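Local coordinates for vinylacetyl-CoA Delta-isomerase (PDB 6VJR), which dehydrates 4-hydroxybutyryl-CoA as an oxygen-tolerant archaeal enzyme with a [4Fe-4S] cluster and FAD, and probably also isomerises vinylacetyl-CoA, at the interface of chains A and B. Residues are numbered along the deposited sequence; one frame, centred on the assembly and turned at random. Chains: chain A/B, Vinylacetyl-CoA Delta-isomerase.

The interface of chains A and B. Residues chain A 468, 471-472, 477, 480; chain B 309, 312-313, 420, 424.
A:Lys468 and B:Asp312 form a salt bridge across the interface, the ammonium NZ lying 2.8 Å from carboxylate OD2. The lysine passes B:Thr309 OG1 with CB and CG, crosses the aspartate at about a right angle and meets OD2 on its anti side, 16° out of the carboxylate plane; a bend at chi3 (72°) turns its tip toward the acid. Water 2 lies 2.9 Å from A:Lys472 NZ and also reaches OD2. The extended A:Lys472 in turn forms a salt bridge with A:Asp480 of its own chain, with weak bonds from NZ to OD1 and the backbone O. This probably steadies the carboxylate whose other oxygen, OD2, accepts a 2.7 Å hydrogen bond from the phenol OH of B:Tyr313. The two side chains meet tip to tip, the syn lone pair is used, and ring and carboxylate planes stand 42° apart. Water 1 links the same OD2 to amide ND2 of B:Asn420. Among apolar contacts, B:Thr309 CG2 lies over the rim of one face of its own chain's B:Tyr313 ring and 3.9 Å from A:Lys472 CE across the interface; A:Ile477 crosses B:Asn420 with CG1 and CG2 against the amide, CD1 reaching B:Ile424 CB; A:Ala471 CB touches B:Ile424 CD1. An alanine at A:Lys468 would probably leave B:Asp312 without its direct cationic mate and thin the cover over B:Thr309 OG1. Repeated by two-fold symmetry, the patch helps fasten helix 464-475 and the following loop onto the partner's helices 295-314 and 418-432, probably supporting the dimer within the deposited tetramer.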
# COMPACT_ATOMS: atom_id res chain seq x y z
N LYS A 468 5.53 -24.57 9.42
CA LYS A 468 6.93 -24.79 9.72
C LYS A 468 7.38 -26.16 9.23
O LYS A 468 8.44 -26.31 8.64
CB LYS A 468 7.24 -24.66 11.22
CG LYS A 468 7.10 -23.24 11.73
CD LYS A 468 7.15 -23.13 13.23
CE LYS A 468 8.49 -23.35 13.77
NZ LYS A 468 8.51 -23.34 15.23
N ALA A 471 7.90 -26.30 5.49
CA ALA A 471 9.16 -25.66 5.10
C ALA A 471 10.36 -26.55 5.44
O ALA A 471 11.25 -26.75 4.61
CB ALA A 471 9.26 -24.30 5.73
N LYS A 472 10.35 -27.13 6.65
CA LYS A 472 11.39 -28.06 7.07
C LYS A 472 11.53 -29.22 6.10
O LYS A 472 12.64 -29.56 5.69
CB LYS A 472 11.21 -28.53 8.51
CG LYS A 472 11.49 -27.47 9.53
CD LYS A 472 11.28 -27.94 10.96
CE LYS A 472 11.49 -26.88 11.96
NZ LYS A 472 11.35 -27.45 13.31
N ILE A 477 15.31 -30.50 6.45
CA ILE A 477 15.45 -30.52 7.89
C ILE A 477 14.57 -31.64 8.44
O ILE A 477 13.35 -31.64 8.25
CB ILE A 477 15.01 -29.17 8.46
CG1 ILE A 477 15.97 -28.07 8.05
CG2 ILE A 477 14.88 -29.28 9.98
CD1 ILE A 477 15.44 -26.65 8.28
N ASP A 480 14.47 -32.01 14.01
CA ASP A 480 13.86 -31.20 15.07
C ASP A 480 12.39 -30.91 14.77
O ASP A 480 11.82 -29.94 15.28
CB ASP A 480 14.61 -29.90 15.29
CG ASP A 480 14.48 -28.92 14.14
OD1 ASP A 480 13.81 -29.27 13.16
OD2 ASP A 480 15.05 -27.83 14.22
N THR B 309 10.06 -20.53 11.13
CA THR B 309 11.17 -21.38 11.55
C THR B 309 12.43 -20.55 11.85
O THR B 309 13.06 -20.79 12.90
CB THR B 309 11.42 -22.46 10.51
OG1 THR B 309 10.28 -23.32 10.36
CG2 THR B 309 12.60 -23.34 10.86
N ASP B 312 12.13 -18.75 15.07
CA ASP B 312 12.33 -19.72 16.14
C ASP B 312 13.83 -19.95 16.40
O ASP B 312 14.33 -19.84 17.53
CB ASP B 312 11.54 -20.98 15.80
CG ASP B 312 11.77 -22.23 16.64
OD1 ASP B 312 12.67 -22.22 17.49
OD2 ASP B 312 11.04 -23.22 16.44
N TYR B 313 14.54 -20.27 15.31
CA TYR B 313 15.97 -20.58 15.40
C TYR B 313 16.78 -19.38 15.90
O TYR B 313 17.79 -19.57 16.57
CB TYR B 313 16.46 -20.99 14.03
CG TYR B 313 16.01 -22.35 13.55
CD1 TYR B 313 15.36 -23.28 14.36
CD2 TYR B 313 16.27 -22.72 12.24
CE1 TYR B 313 15.08 -24.55 13.89
CE2 TYR B 313 15.97 -23.97 11.75
CZ TYR B 313 15.39 -24.89 12.60
OH TYR B 313 15.12 -26.13 12.12
N ASN B 420 20.63 -26.82 10.28
CA ASN B 420 19.21 -26.54 10.06
C ASN B 420 18.95 -25.06 9.82
O ASN B 420 18.16 -24.69 8.94
CB ASN B 420 18.35 -27.06 11.21
CG ASN B 420 18.34 -28.56 11.30
OD1 ASN B 420 18.61 -29.29 10.33
ND2 ASN B 420 17.94 -29.03 12.46
N ILE B 424 17.25 -23.55 6.33
CA ILE B 424 16.03 -22.72 6.26
C ILE B 424 16.31 -21.38 5.59
O ILE B 424 15.47 -20.88 4.84
CB ILE B 424 15.29 -22.65 7.60
CG1 ILE B 424 13.82 -22.32 7.31
CG2 ILE B 424 15.92 -21.65 8.56
CD1 ILE B 424 13.02 -23.52 6.85
O HOH W 1 17.76 -27.83 15.33
O HOH W 2 11.85 -25.71 15.56